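Putative HMP/thiamine permease protein YkoE (PDB 5EDL) probably serves as the substrate-binding membrane subunit of an energy-coupling-factor transporter for thiamine and its hydroxymethylpyrimidine precursor. Local coordinates at residues I46-A54 / A64-A72; M115-F126 / R150-L160. All coordinates share one frame; numbering follows the deposited sequence.

Interaction 1: I46-A54 / A64-A72; sequences IWFIVSVIA and ALVSEIIAA. With VIB (3-(4-amino-2-methyl-pyrimidin-5-ylmethyl)-5-(2-hydroxy-ethyl)-4-methyl-thiazol-3-ium), chain B.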
loop_
_atom_site.group_PDB
_atom_site.type_symbol
_atom_site.label_atom_id
_atom_site.label_comp_id
_atom_site.label_asym_id
_atom_site.label_seq_id
_atom_site.Cartn_x
_atom_site.Cartn_y
_atom_site.Cartn_z
ATOM N N ILE A 46 3.970 0.276 5.838
ATOM C CA ILE A 46 3.122 -0.907 5.948
ATOM C C ILE A 46 1.656 -0.527 5.758
ATOM O O ILE A 46 0.884 -1.312 5.203
ATOM C CB ILE A 46 3.272 -1.633 7.308
ATOM C CG1 ILE A 46 2.828 -3.092 7.190
ATOM C CG2 ILE A 46 2.451 -0.950 8.382
ATOM C CD1 ILE A 46 3.710 -3.938 6.258
ATOM N N TRP A 47 1.269 0.669 6.204
ATOM C CA TRP A 47 -0.134 1.087 6.081
ATOM C C TRP A 47 -0.539 1.431 4.647
ATOM O O TRP A 47 -1.714 1.739 4.403
ATOM C CB TRP A 47 -0.441 2.281 7.009
ATOM C CG TRP A 47 -0.435 1.887 8.466
ATOM C CD1 TRP A 47 -1.230 0.954 9.076
ATOM C CD2 TRP A 47 0.401 2.432 9.492
ATOM N NE1 TRP A 47 -0.928 0.878 10.421
ATOM C CE2 TRP A 47 0.076 1.772 10.695
ATOM C CE3 TRP A 47 1.401 3.417 9.506
ATOM C CZ2 TRP A 47 0.712 2.068 11.903
ATOM C CZ3 TRP A 47 2.036 3.700 10.700
ATOM C CH2 TRP A 47 1.692 3.025 11.882
ATOM N N PHE A 48 0.418 1.396 3.719
ATOM C CA PHE A 48 0.113 1.619 2.292
ATOM C C PHE A 48 0.163 0.341 1.439
ATOM O O PHE A 48 -0.154 0.378 0.244
ATOM C CB PHE A 48 1.089 2.603 1.631
ATOM C CG PHE A 48 1.446 3.801 2.457
ATOM C CD1 PHE A 48 0.535 4.388 3.319
ATOM C CD2 PHE A 48 2.715 4.350 2.348
ATOM C CE1 PHE A 48 0.891 5.506 4.068
ATOM C CE2 PHE A 48 3.084 5.462 3.086
ATOM C CZ PHE A 48 2.168 6.047 3.954
ATOM N N ILE A 49 0.600 -0.764 2.024
ATOM C CA ILE A 49 0.961 -1.931 1.217
ATOM C C ILE A 49 -0.217 -2.472 0.390
ATOM O O ILE A 49 -0.022 -2.937 -0.720
ATOM C CB ILE A 49 1.547 -3.074 2.097
ATOM C CG1 ILE A 49 2.211 -4.129 1.199
ATOM C CG2 ILE A 49 0.470 -3.690 2.982
ATOM C CD1 ILE A 49 3.086 -5.106 1.950
ATOM N N VAL A 50 -1.436 -2.358 0.918
ATOM C CA VAL A 50 -2.625 -2.828 0.217
ATOM C C VAL A 50 -2.759 -2.157 -1.154
ATOM O O VAL A 50 -3.105 -2.809 -2.129
ATOM C CB VAL A 50 -3.904 -2.582 1.059
ATOM C CG1 VAL A 50 -5.153 -2.673 0.208
ATOM C CG2 VAL A 50 -3.967 -3.568 2.202
ATOM N N SER A 51 -2.451 -0.867 -1.228
ATOM C CA SER A 51 -2.575 -0.141 -2.484
ATOM C C SER A 51 -1.659 -0.726 -3.545
ATOM O O SER A 51 -2.054 -0.892 -4.684
ATOM C CB SER A 51 -2.263 1.343 -2.296
ATOM O OG SER A 51 -3.333 1.998 -1.648
ATOM N N VAL A 52 -0.434 -1.036 -3.149
ATOM C CA VAL A 52 0.547 -1.538 -4.088
ATOM C C VAL A 52 0.163 -2.956 -4.537
ATOM O O VAL A 52 0.228 -3.264 -5.714
ATOM C CB VAL A 52 1.966 -1.516 -3.476
ATOM C CG1 VAL A 52 2.940 -2.353 -4.314
ATOM C CG2 VAL A 52 2.458 -0.074 -3.359
ATOM N N ILE A 53 -0.260 -3.785 -3.587
ATOM C CA ILE A 53 -0.645 -5.170 -3.855
ATOM C C ILE A 53 -1.801 -5.223 -4.854
ATOM O O ILE A 53 -1.697 -5.865 -5.894
ATOM C CB ILE A 53 -1.031 -5.908 -2.536
ATOM C CG1 ILE A 53 0.212 -6.053 -1.634
ATOM C CG2 ILE A 53 -1.713 -7.267 -2.842
ATOM C CD1 ILE A 53 -0.053 -6.637 -0.245
ATOM N N ALA A 54 -2.880 -4.507 -4.558
ATOM C CA ALA A 54 -4.056 -4.528 -5.422
ATOM C C ALA A 54 -3.735 -4.025 -6.826
ATOM O O ALA A 54 -4.187 -4.616 -7.793
ATOM C CB ALA A 54 -5.190 -3.711 -4.822
ATOM N N ALA A 64 -5.625 0.901 -6.409
ATOM C CA ALA A 64 -4.832 1.405 -5.297
ATOM C C ALA A 64 -5.731 2.180 -4.345
ATOM O O ALA A 64 -5.585 2.082 -3.144
ATOM C CB ALA A 64 -3.694 2.292 -5.786
ATOM N N LEU A 65 -6.663 2.937 -4.912
ATOM C CA LEU A 65 -7.518 3.811 -4.120
ATOM C C LEU A 65 -8.553 3.004 -3.344
ATOM O O LEU A 65 -8.682 3.155 -2.131
ATOM C CB LEU A 65 -8.224 4.839 -5.012
ATOM C CG LEU A 65 -9.332 5.656 -4.338
ATOM C CD1 LEU A 65 -8.756 6.405 -3.127
ATOM C CD2 LEU A 65 -9.952 6.634 -5.338
ATOM N N VAL A 66 -9.286 2.149 -4.051
ATOM C CA VAL A 66 -10.394 1.431 -3.442
ATOM C C VAL A 66 -9.932 0.375 -2.448
ATOM O O VAL A 66 -10.507 0.245 -1.377
ATOM C CB VAL A 66 -11.294 0.761 -4.495
ATOM C CG1 VAL A 66 -12.427 0.009 -3.799
ATOM C CG2 VAL A 66 -11.867 1.810 -5.443
ATOM N N SER A 67 -8.890 -0.368 -2.784
ATOM C CA SER A 67 -8.376 -1.371 -1.857
ATOM C C SER A 67 -7.990 -0.744 -0.496
ATOM O O SER A 67 -8.278 -1.312 0.547
ATOM C CB SER A 67 -7.179 -2.093 -2.470
ATOM O OG SER A 67 -6.096 -1.200 -2.669
ATOM N N GLU A 68 -7.341 0.420 -0.517
ATOM C CA GLU A 68 -6.911 1.088 0.711
ATOM C C GLU A 68 -8.121 1.598 1.516
ATOM O O GLU A 68 -8.120 1.547 2.747
ATOM C CB GLU A 68 -5.950 2.244 0.375
ATOM C CG GLU A 68 -5.361 3.029 1.576
ATOM C CD GLU A 68 -4.284 2.271 2.361
ATOM O OE1 GLU A 68 -4.001 1.090 2.054
ATOM O OE2 GLU A 68 -3.730 2.857 3.311
ATOM N N ILE A 69 -9.133 2.111 0.820
ATOM C CA ILE A 69 -10.362 2.537 1.481
ATOM C C ILE A 69 -11.007 1.364 2.224
ATOM O O ILE A 69 -11.360 1.484 3.407
ATOM C CB ILE A 69 -11.362 3.148 0.483
ATOM C CG1 ILE A 69 -10.842 4.500 -0.015
ATOM C CG2 ILE A 69 -12.776 3.294 1.121
ATOM C CD1 ILE A 69 -11.615 5.049 -1.182
ATOM N N ILE A 70 -11.146 0.230 1.545
ATOM C CA ILE A 70 -11.744 -0.946 2.173
ATOM C C ILE A 70 -10.917 -1.425 3.379
ATOM O O ILE A 70 -11.474 -1.738 4.437
ATOM C CB ILE A 70 -11.899 -2.100 1.169
ATOM C CG1 ILE A 70 -12.898 -1.716 0.065
ATOM C CG2 ILE A 70 -12.349 -3.360 1.882
ATOM C CD1 ILE A 70 -12.855 -2.648 -1.158
ATOM N N ALA A 71 -9.597 -1.485 3.213
ATOM C CA ALA A 71 -8.720 -1.873 4.309
ATOM C C ALA A 71 -8.886 -0.923 5.517
ATOM O O ALA A 71 -8.943 -1.373 6.652
ATOM C CB ALA A 71 -7.246 -1.905 3.843
ATOM N N ALA A 72 -8.951 0.384 5.260
ATOM C CA ALA A 72 -9.116 1.376 6.331
ATOM C C ALA A 72 -10.476 1.257 7.018
ATOM O O ALA A 72 -10.582 1.390 8.249
ATOM C CB ALA A 72 -8.932 2.786 5.789
HETATM C CM2 VIB B . -5.082 2.647 7.065
HETATM N N4A VIB B . -1.534 5.749 8.384
HETATM C CM4 VIB B . 0.573 6.325 12.695
HETATM O O1 VIB B . 0.674 9.901 11.234
HETATM C C7 VIB B . -0.296 10.402 12.133
HETATM C C6 VIB B . -0.542 9.354 13.190
HETATM C C2 VIB B . -3.057 6.876 11.397
HETATM S S1 VIB B . -2.755 8.305 11.961
HETATM C C5 VIB B . -1.315 8.226 12.530
HETATM C C4 VIB B . -0.795 6.898 12.308
HETATM N N3 VIB B . -1.904 6.045 11.598
HETATM C C7A VIB B . -1.689 4.638 11.273
HETATM C C4A VIB B . -2.474 4.708 8.735
HETATM N N3A VIB B . -3.290 4.189 7.815
HETATM C C2A VIB B . -4.167 3.209 8.167
HETATM N N1A VIB B . -4.200 2.743 9.456
HETATM C C6A VIB B . -3.374 3.257 10.404
HETATM C C5A VIB B . -2.502 4.246 10.026
#
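Residues 46-54 and 64-72 form a buried, oblique contact between neighbouring membrane helices running in roughly opposed directions, joined by the short link from helix 49-58 to helix 63-77, and its 46-48 end runs into the thiamine pocket. The axes of the short helical segments approach to 7.7 Å at an angle of 138°, close enough for small side chains to mesh. Where the backbones come nearest, at S51 and A64, S51 OG donates to A64 O at 2.7 Å. Next to it V50 CG1 and A54 CB press on S67, and V50 CG1 comes within 3.4 Å of S67 CB, a tight fit; S67 OG turns back to bond A63 O. Farther along, E68 sends its chain out with CG anti to the backbone N (chi1 -178°) and then bends at chi2, which carries the acid group to the backbone of W47: OE2 lies 2.6 Å from W47 O. Y21 and Q93 bond its two oxygens. The W47 indole makes an offset, parallel stack on the pyrimidine, with W47 CD1 3.4 Å from ligand C6A, and the bridging methylene C7A sits 3.3 Å above the indole centre; I46 CG2 covers the opposite face near its rim. An alanine in place of W47 would probably leave that side of the pyrimidine and its methylene bridge without their stacking surface and Y21 O without its indole N-H partner. With an acid so near a carbonyl oxygen, E68 may well hold a proton, which would let a carboxyl group sit buried beside the thiamine pyrimidine.

Interaction 2: M115-F126 / R150-L160; sequences MLAGMGSSVASF and RLISGALLAGL. With MPG ([(Z)-octadec-9-enyl] (2R)-2,3-bis(oxidanyl)propanoate), chain D.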
loop_
_atom_site.group_PDB
_atom_site.type_symbol
_atom_site.label_atom_id
_atom_site.label_comp_id
_atom_site.label_asym_id
_atom_site.label_seq_id
_atom_site.Cartn_x
_atom_site.Cartn_y
_atom_site.Cartn_z
ATOM N N MET A 115 7.404 1.728 -5.988
ATOM C CA MET A 115 8.035 2.486 -4.912
ATOM C C MET A 115 7.551 3.936 -4.898
ATOM O O MET A 115 7.229 4.465 -3.830
ATOM C CB MET A 115 9.556 2.422 -5.023
ATOM C CG MET A 115 10.139 1.059 -4.643
ATOM S SD MET A 115 11.943 1.100 -4.679
ATOM C CE MET A 115 12.335 -0.474 -3.927
ATOM N N LEU A 116 7.469 4.556 -6.077
ATOM C CA LEU A 116 6.876 5.883 -6.215
ATOM C C LEU A 116 5.445 5.940 -5.682
ATOM O O LEU A 116 5.037 6.925 -5.094
ATOM C CB LEU A 116 6.868 6.312 -7.679
ATOM C CG LEU A 116 7.480 7.641 -8.091
ATOM C CD1 LEU A 116 8.676 8.025 -7.230
ATOM C CD2 LEU A 116 7.872 7.558 -9.568
ATOM N N ALA A 117 4.679 4.897 -5.953
ATOM C CA ALA A 117 3.301 4.827 -5.494
ATOM C C ALA A 117 3.265 4.836 -3.956
ATOM O O ALA A 117 2.490 5.582 -3.353
ATOM C CB ALA A 117 2.623 3.574 -6.059
ATOM N N GLY A 118 4.112 4.008 -3.343
ATOM C CA GLY A 118 4.322 4.031 -1.904
ATOM C C GLY A 118 4.650 5.433 -1.405
ATOM O O GLY A 118 4.050 5.909 -0.434
ATOM N N MET A 119 5.587 6.099 -2.080
ATOM C CA MET A 119 5.992 7.459 -1.713
ATOM C C MET A 119 4.868 8.480 -1.899
ATOM O O MET A 119 4.801 9.478 -1.172
ATOM C CB MET A 119 7.218 7.875 -2.527
ATOM C CG MET A 119 8.470 7.085 -2.144
ATOM S SD MET A 119 9.848 7.217 -3.310
ATOM C CE MET A 119 10.094 8.989 -3.309
ATOM N N GLY A 120 3.992 8.231 -2.872
ATOM C CA GLY A 120 2.820 9.068 -3.069
ATOM C C GLY A 120 1.938 9.031 -1.829
ATOM O O GLY A 120 1.434 10.059 -1.375
ATOM N N SER A 121 1.764 7.840 -1.266
ATOM C CA SER A 121 0.990 7.709 -0.040
ATOM C C SER A 121 1.715 8.403 1.118
ATOM O O SER A 121 1.081 9.022 1.956
ATOM C CB SER A 121 0.734 6.238 0.307
ATOM O OG SER A 121 -0.114 5.623 -0.650
ATOM N N SER A 122 3.038 8.274 1.149
ATOM C CA SER A 122 3.853 8.932 2.161
ATOM C C SER A 122 3.599 10.445 2.153
ATOM O O SER A 122 3.341 11.045 3.191
ATOM C CB SER A 122 5.337 8.649 1.931
ATOM O OG SER A 122 5.631 7.277 2.098
ATOM N N VAL A 123 3.665 11.048 0.973
ATOM C CA VAL A 123 3.458 12.478 0.838
ATOM C C VAL A 123 2.031 12.896 1.217
ATOM O O VAL A 123 1.836 13.870 1.964
ATOM C CB VAL A 123 3.768 12.947 -0.598
ATOM C CG1 VAL A 123 3.334 14.392 -0.794
ATOM C CG2 VAL A 123 5.256 12.785 -0.905
ATOM N N ALA A 124 1.039 12.171 0.704
ATOM C CA ALA A 124 -0.362 12.498 0.971
ATOM C C ALA A 124 -0.696 12.401 2.471
ATOM O O ALA A 124 -1.400 13.252 3.014
ATOM C CB ALA A 124 -1.281 11.589 0.171
ATOM N N SER A 125 -0.200 11.352 3.124
ATOM C CA SER A 125 -0.464 11.178 4.539
ATOM C C SER A 125 0.276 12.249 5.326
ATOM O O SER A 125 -0.195 12.670 6.362
ATOM C CB SER A 125 -0.070 9.773 5.026
ATOM O OG SER A 125 1.306 9.518 4.826
ATOM N N PHE A 126 1.428 12.699 4.834
ATOM C CA PHE A 126 2.164 13.740 5.560
ATOM C C PHE A 126 1.378 15.061 5.510
ATOM O O PHE A 126 1.270 15.776 6.504
ATOM C CB PHE A 126 3.578 13.911 4.995
ATOM C CG PHE A 126 4.590 14.326 6.022
ATOM C CD1 PHE A 126 5.247 13.376 6.794
ATOM C CD2 PHE A 126 4.868 15.664 6.238
ATOM C CE1 PHE A 126 6.174 13.752 7.742
ATOM C CE2 PHE A 126 5.800 16.050 7.200
ATOM C CZ PHE A 126 6.455 15.092 7.948
ATOM N N ARG A 150 9.588 8.530 6.254
ATOM C CA ARG A 150 8.322 8.011 5.746
ATOM C C ARG A 150 8.399 7.729 4.238
ATOM O O ARG A 150 7.783 6.777 3.756
ATOM C CB ARG A 150 7.156 8.959 6.028
ATOM C CG ARG A 150 5.783 8.269 5.835
ATOM C CD ARG A 150 4.593 9.205 6.103
ATOM N NE ARG A 150 4.564 9.686 7.490
ATOM C CZ ARG A 150 3.570 10.395 8.017
ATOM N NH1 ARG A 150 2.510 10.712 7.282
ATOM N NH2 ARG A 150 3.637 10.787 9.286
ATOM N N LEU A 151 9.140 8.552 3.503
ATOM C CA LEU A 151 9.312 8.314 2.072
ATOM C C LEU A 151 10.050 6.990 1.829
ATOM O O LEU A 151 9.655 6.188 0.981
ATOM C CB LEU A 151 10.056 9.478 1.418
ATOM C CG LEU A 151 9.239 10.756 1.176
ATOM C CD1 LEU A 151 10.144 11.940 0.890
ATOM C CD2 LEU A 151 8.259 10.550 0.030
ATOM N N ILE A 152 11.110 6.749 2.592
ATOM C CA ILE A 152 11.866 5.513 2.440
ATOM C C ILE A 152 11.019 4.297 2.812
ATOM O O ILE A 152 11.044 3.266 2.125
ATOM C CB ILE A 152 13.146 5.541 3.289
ATOM C CG1 ILE A 152 14.079 6.646 2.775
ATOM C CG2 ILE A 152 13.836 4.183 3.254
ATOM C CD1 ILE A 152 15.267 6.876 3.629
ATOM N N SER A 153 10.265 4.434 3.897
ATOM C CA SER A 153 9.411 3.362 4.391
ATOM C C SER A 153 8.293 3.049 3.389
ATOM O O SER A 153 7.945 1.889 3.183
ATOM C CB SER A 153 8.810 3.730 5.765
ATOM O OG SER A 153 7.932 2.714 6.233
ATOM N N GLY A 154 7.732 4.090 2.776
ATOM C CA GLY A 154 6.759 3.909 1.715
ATOM C C GLY A 154 7.371 3.169 0.525
ATOM O O GLY A 154 6.763 2.263 -0.035
ATOM N N ALA A 155 8.585 3.547 0.141
ATOM C CA ALA A 155 9.253 2.894 -0.989
ATOM C C ALA A 155 9.508 1.411 -0.667
ATOM O O ALA A 155 9.274 0.540 -1.510
ATOM C CB ALA A 155 10.560 3.609 -1.326
ATOM N N LEU A 156 9.936 1.131 0.566
ATOM C CA LEU A 156 10.381 -0.211 0.926
ATOM C C LEU A 156 9.281 -1.137 1.470
ATOM O O LEU A 156 9.178 -2.282 1.036
ATOM C CB LEU A 156 11.521 -0.130 1.939
ATOM C CG LEU A 156 12.792 0.554 1.437
ATOM C CD1 LEU A 156 13.864 0.593 2.529
ATOM C CD2 LEU A 156 13.321 -0.100 0.177
ATOM N N LEU A 157 8.479 -0.654 2.419
ATOM C CA LEU A 157 7.474 -1.493 3.076
ATOM C C LEU A 157 6.156 -1.558 2.318
ATOM O O LEU A 157 5.349 -2.443 2.563
ATOM C CB LEU A 157 7.203 -1.001 4.503
ATOM C CG LEU A 157 8.392 -1.073 5.465
ATOM C CD1 LEU A 157 7.943 -0.739 6.893
ATOM C CD2 LEU A 157 9.059 -2.438 5.388
ATOM N N ALA A 158 5.927 -0.614 1.415
ATOM C CA ALA A 158 4.761 -0.700 0.549
ATOM C C ALA A 158 5.175 -1.161 -0.848
ATOM O O ALA A 158 4.718 -2.205 -1.313
ATOM C CB ALA A 158 4.028 0.623 0.488
ATOM N N GLY A 159 6.058 -0.407 -1.499
ATOM C CA GLY A 159 6.461 -0.716 -2.864
ATOM C C GLY A 159 7.184 -2.054 -3.014
ATOM O O GLY A 159 6.704 -2.957 -3.700
ATOM N N LEU A 160 8.341 -2.184 -2.376
ATOM C CA LEU A 160 9.141 -3.397 -2.496
ATOM C C LEU A 160 8.494 -4.606 -1.802
ATOM O O LEU A 160 8.401 -5.685 -2.380
ATOM C CB LEU A 160 10.546 -3.172 -1.924
ATOM C CG LEU A 160 11.500 -4.376 -1.997
ATOM C CD1 LEU A 160 11.775 -4.761 -3.450
ATOM C CD2 LEU A 160 12.810 -4.071 -1.293
HETATM C C2 MPG D . -7.136 16.760 4.073
HETATM C C3 MPG D . -5.753 16.400 3.566
HETATM C C4 MPG D . -5.738 16.480 2.055
HETATM C C5 MPG D . -4.468 15.894 1.471
HETATM C C6 MPG D . -4.637 15.811 -0.033
HETATM C C7 MPG D . -3.317 15.514 -0.721
HETATM C C8 MPG D . -3.252 14.064 -1.162
HETATM C C9 MPG D . -3.572 13.923 -2.636
HETATM C C10 MPG D . -2.590 13.659 -3.527
HETATM C C11 MPG D . -1.152 13.496 -3.071
HETATM C C12 MPG D . -0.209 14.112 -4.085
HETATM C C13 MPG D . 1.071 13.308 -4.147
HETATM O O1 MPG D . -8.422 16.105 5.990
HETATM C C1 MPG D . -7.181 16.640 5.578
HETATM C CXD MPG D . -9.926 15.999 8.043
HETATM O O2 MPG D . -11.114 15.674 7.361
HETATM C C21 MPG D . -10.264 16.866 9.238
HETATM O O3 MPG D . -10.850 16.078 10.253
HETATM O O4 MPG D . -8.686 17.896 7.356
HETATM C CX3 MPG D . -8.979 16.741 7.117
#
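R150 lays its guanidinium against F126, whose CD1 stands over the centre of one face, 3.6 Å above the plane, with ring and guanidinium turned 61° to each other. The arginine starts with CG anti to the backbone N (chi1 -165°) and runs straight to CD; a bend at chi3 then turns NH1 to S125 OG at 3.0 Å, with an N-H...O angle of 147°. Its other nitrogens are held as well, NE by a salt bridge to E41 and NH2 by one to D129, so several partners fix the group's rotation. One turn back, S122 OG donates to R150 O at 2.8 Å from above the carbonyl plane; G154 N reaches the same oxygen from the opposite face. In the middle the backbones nearly touch: G118 CA gives a CA-H...O contact to G154 O at 3.5 Å, and any side chain on G118 or G154 would collide with the other helix. On the outer flank M119 crosses L151 at about a right angle, its CB 3.8 Å from L151 CD2, which also meets V123 CG2. M115 runs extended past A155, its CG resting on A155 O, and lies alongside L160, with CE 3.8 Å from L160 CB. A124 CB, pointing away from helix 140-170, touches the bound oleyl chain. Axes only 7.0 Å apart, crossing through glycines, alanines and serines, are typical of close-packed transmembrane helix pairs; R150, on the second of these helices, belongs to the thiamine pocket of this S component.

Interaction 1 is complete before interaction 2 begins along the chain, and their centres lie 12 Å apart. They share no helix: interaction 1 pairs helices 49-58 and 63-77, interaction 2 helices 111-132 and 140-170. F48 joins them, its ring wedged against the second pair, with CE2 3.3 Å from S122 OG and CG 3.3 Å from S121 CB; V52 CG1 also packs on A158 O. Both contacts feed the same thiamine site, W47 and E68 from the first and R150 from the second, so the two contacts probably help to set parts of one pocket in place within the membrane bundle.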